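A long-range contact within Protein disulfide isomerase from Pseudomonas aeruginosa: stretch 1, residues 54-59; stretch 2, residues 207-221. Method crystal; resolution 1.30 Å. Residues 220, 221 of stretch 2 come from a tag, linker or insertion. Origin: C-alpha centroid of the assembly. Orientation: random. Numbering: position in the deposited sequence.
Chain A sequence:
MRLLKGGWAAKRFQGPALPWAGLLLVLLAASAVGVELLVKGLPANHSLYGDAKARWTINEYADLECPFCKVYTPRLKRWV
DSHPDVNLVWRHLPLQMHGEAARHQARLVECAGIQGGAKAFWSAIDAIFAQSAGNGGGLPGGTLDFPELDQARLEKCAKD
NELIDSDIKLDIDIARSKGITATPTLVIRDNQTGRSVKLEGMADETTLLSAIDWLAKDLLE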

# COMPACT_ATOMS: atom_id res chain seq x y z
N ALA A 54 13.78 -9.28 -2.45
CA ALA A 54 14.52 -8.04 -2.19
C ALA A 54 15.00 -7.98 -0.72
O ALA A 54 14.30 -8.32 0.24
CB ALA A 54 13.67 -6.81 -2.54
N ARG A 55 16.23 -7.48 -0.65
CA ARG A 55 16.84 -7.25 0.66
C ARG A 55 16.02 -6.22 1.54
O ARG A 55 15.87 -6.49 2.74
CB ARG A 55 18.28 -6.75 0.51
CG ARG A 55 18.83 -6.27 1.84
CD ARG A 55 19.74 -7.14 2.54
NE ARG A 55 20.33 -6.40 3.68
CZ ARG A 55 21.61 -6.07 3.88
NH1 ARG A 55 22.53 -6.29 2.94
NH2 ARG A 55 21.93 -5.50 5.05
N TRP A 56 15.56 -5.10 0.96
CA TRP A 56 14.85 -4.11 1.81
C TRP A 56 13.45 -4.05 1.30
O TRP A 56 13.18 -4.14 0.08
CB TRP A 56 15.49 -2.74 1.63
CG TRP A 56 16.87 -2.72 2.27
CD1 TRP A 56 17.18 -2.65 3.57
CD2 TRP A 56 18.10 -2.83 1.53
NE1 TRP A 56 18.60 -2.68 3.75
CE2 TRP A 56 19.17 -2.79 2.52
CE3 TRP A 56 18.44 -2.90 0.17
CZ2 TRP A 56 20.53 -2.87 2.16
CZ3 TRP A 56 19.83 -2.90 -0.18
CH2 TRP A 56 20.83 -2.90 0.82
N THR A 57 12.51 -3.87 2.22
CA THR A 57 11.08 -3.72 1.86
C THR A 57 10.63 -2.34 2.36
O THR A 57 10.77 -2.03 3.57
CB THR A 57 10.28 -4.71 2.59
OG1 THR A 57 10.52 -6.01 2.00
CG2 THR A 57 8.69 -4.46 2.45
N ILE A 58 10.08 -1.54 1.45
CA ILE A 58 9.39 -0.28 1.81
C ILE A 58 7.92 -0.58 2.08
O ILE A 58 7.21 -1.01 1.11
CB ILE A 58 9.47 0.75 0.71
CG1 ILE A 58 10.94 1.14 0.39
CG2 ILE A 58 8.64 1.98 1.05
CD1 ILE A 58 11.17 2.01 -0.85
N ASN A 59 7.48 -0.56 3.33
CA ASN A 59 6.07 -0.65 3.69
C ASN A 59 5.43 0.70 3.60
O ASN A 59 5.87 1.62 4.32
CB ASN A 59 5.90 -1.19 5.13
CG ASN A 59 6.36 -2.61 5.23
OD1 ASN A 59 5.61 -3.54 4.94
ND2 ASN A 59 7.63 -2.79 5.62
N THR A 207 16.21 10.86 0.76
CA THR A 207 15.61 10.33 1.96
C THR A 207 15.64 8.79 1.95
O THR A 207 16.04 8.16 2.96
CB THR A 207 14.23 10.94 2.17
OG1 THR A 207 14.41 12.38 2.25
CG2 THR A 207 13.64 10.39 3.47
N LEU A 208 15.23 8.16 0.86
CA LEU A 208 15.22 6.73 0.80
C LEU A 208 16.64 6.18 0.94
O LEU A 208 16.89 5.21 1.67
CB LEU A 208 14.60 6.23 -0.51
CG LEU A 208 13.10 6.53 -0.66
CD1 LEU A 208 12.61 6.09 -2.01
CD2 LEU A 208 12.24 5.93 0.41
N LEU A 209 17.56 6.74 0.16
CA LEU A 209 18.96 6.24 0.19
C LEU A 209 19.54 6.41 1.54
O LEU A 209 20.31 5.56 2.05
CB LEU A 209 19.85 7.00 -0.84
CG LEU A 209 19.50 6.68 -2.30
CD1 LEU A 209 20.21 7.67 -3.23
CD2 LEU A 209 19.82 5.22 -2.59
N SER A 210 19.33 7.59 2.16
CA SER A 210 19.89 7.80 3.49
C SER A 210 19.27 6.95 4.59
O SER A 210 19.94 6.56 5.54
CB SER A 210 19.94 9.28 3.88
OG SER A 210 18.68 9.89 3.98
N ALA A 211 18.00 6.63 4.43
CA ALA A 211 17.35 5.69 5.41
C ALA A 211 17.95 4.30 5.25
O ALA A 211 18.16 3.67 6.30
CB ALA A 211 15.84 5.66 5.06
N ILE A 212 18.17 3.86 4.00
CA ILE A 212 18.73 2.48 3.86
C ILE A 212 20.19 2.50 4.39
O ILE A 212 20.64 1.55 5.03
CB ILE A 212 18.59 2.01 2.40
CG1 ILE A 212 17.09 1.74 2.14
CG2 ILE A 212 19.42 0.73 2.17
CD1 ILE A 212 16.82 1.54 0.66
N ASP A 213 20.93 3.58 4.14
CA ASP A 213 22.27 3.74 4.67
C ASP A 213 22.23 3.71 6.20
O ASP A 213 23.10 3.11 6.84
CB ASP A 213 22.85 5.02 4.11
CG ASP A 213 24.19 5.34 4.61
OD1 ASP A 213 25.18 5.01 3.97
OD2 ASP A 213 24.30 6.06 5.65
N TRP A 214 21.23 4.39 6.79
CA TRP A 214 21.11 4.30 8.25
C TRP A 214 20.86 2.87 8.76
O TRP A 214 21.45 2.44 9.76
CB TRP A 214 19.99 5.25 8.67
CG TRP A 214 19.76 5.31 10.16
CD1 TRP A 214 20.28 6.30 11.03
CD2 TRP A 214 18.89 4.50 10.96
NE1 TRP A 214 19.81 6.09 12.32
CE2 TRP A 214 19.00 4.98 12.32
CE3 TRP A 214 18.10 3.38 10.68
CZ2 TRP A 214 18.26 4.45 13.38
CZ3 TRP A 214 17.35 2.80 11.78
CH2 TRP A 214 17.44 3.34 13.08
N LEU A 215 20.08 2.11 8.00
CA LEU A 215 19.84 0.71 8.38
C LEU A 215 21.13 -0.13 8.25
O LEU A 215 21.36 -1.00 9.13
CB LEU A 215 18.75 0.13 7.50
CG LEU A 215 17.33 0.62 7.72
CD1 LEU A 215 16.45 0.07 6.57
CD2 LEU A 215 16.79 0.16 9.06
N ALA A 216 21.89 0.07 7.19
CA ALA A 216 22.73 -1.00 6.71
C ALA A 216 23.99 -0.54 5.95
O ALA A 216 24.61 -1.45 5.31
CB ALA A 216 21.87 -1.85 5.71
N LYS A 217 24.54 0.60 6.25
CA LYS A 217 25.72 1.10 5.40
C LYS A 217 26.88 0.11 5.54
O LYS A 217 27.71 0.01 4.63
CB LYS A 217 26.13 2.50 5.85
CG LYS A 217 26.69 2.55 7.26
CD LYS A 217 26.99 3.98 7.69
CE LYS A 217 25.86 4.81 8.09
NZ LYS A 217 24.94 4.30 9.13
N ASP A 218 27.10 -0.56 6.70
CA ASP A 218 28.27 -1.46 6.90
C ASP A 218 27.97 -2.88 6.49
O ASP A 218 28.83 -3.75 6.63
CB ASP A 218 28.69 -1.40 8.36
CG ASP A 218 29.09 0.03 8.80
OD1 ASP A 218 29.99 0.55 8.11
OD2 ASP A 218 28.57 0.53 9.82
N LEU A 219 26.79 -3.17 5.93
CA LEU A 219 26.41 -4.53 5.56
C LEU A 219 26.05 -4.62 4.11
O LEU A 219 25.11 -5.30 3.74
CB LEU A 219 25.17 -4.94 6.42
CG LEU A 219 25.48 -5.47 7.87
CD1 LEU A 219 26.07 -4.42 8.79
CD2 LEU A 219 24.27 -6.13 8.52
N LEU A 220 26.91 -4.02 3.29
CA LEU A 220 26.64 -3.96 1.86
C LEU A 220 27.70 -4.69 1.02
O LEU A 220 27.49 -4.79 -0.21
CB LEU A 220 26.51 -2.47 1.39
CG LEU A 220 25.51 -1.52 2.11
CD1 LEU A 220 25.48 -0.16 1.43
CD2 LEU A 220 24.09 -2.13 2.13
N GLU A 221 28.82 -5.10 1.64
CA GLU A 221 29.87 -5.99 1.04
C GLU A 221 31.07 -5.28 0.43
O GLU A 221 31.47 -5.57 -0.71
CB GLU A 221 29.27 -7.01 0.07
CG GLU A 221 28.43 -8.05 0.80
CD GLU A 221 27.77 -9.04 -0.13
OE1 GLU A 221 27.35 -8.62 -1.24
OE2 GLU A 221 27.67 -10.23 0.26

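How do the two backbones lie against each other? Strand 56-59 and the helix of stretch 2 run at 127° between their N-to-C directions, so they cross obliquely, and their axes come no closer than 11.1 Å. That spacing leaves room for a layer of side chains. The CA atoms of Trp 56 and Ile 212 lie 7.9 Å apart, while those of Ile 58 and Leu 208 are 9.2 Å apart. A type I turn from Ala 216 to Leu 219 brings the chain to the Arg 55 guanidinium.

What fills the gap between strand and helix? Trp 56 has the largest area covered by the opposing stretch. Ile 212 CG2 sits over one face of its indole, 3.7 Å from the centroid of the six-membered ring and 18° off the normal, a CH-pi contact in which a methyl group meets the pi cloud. Ala 216 CB approaches the ring edge, 3.9 Å from Trp 56 CZ2, and Leu 215 CD1 lies 4.1 Å from Trp 56 CD1. Leu 220, a tag residue, also reaches the edge, with CD2 3.6 Å from Trp 56 CH2.

How does the strand continue this apolar layer? Because side chains alternate along a strand, Ile 58 points toward the helix as Trp 56 does, whereas Thr 57 makes no contact. Ile 58 CD1 meets Leu 208 CD2 at 4.3 Å, a looser van der Waals contact.

Where does polar chemistry enter? Arg 55 NH1 donates a nearly straight hydrogen bond to Leu 219 O, at 2.9 Å and 166°. The carbonyl oxygen lies near the guanidinium plane, where the N-H groups point; Arg 55 NH2 adds a weak bond to Leu 219 O at 3.4 Å. A cationic side chain thereby ties the loop before the strand to the backbone at the last residue of the turn.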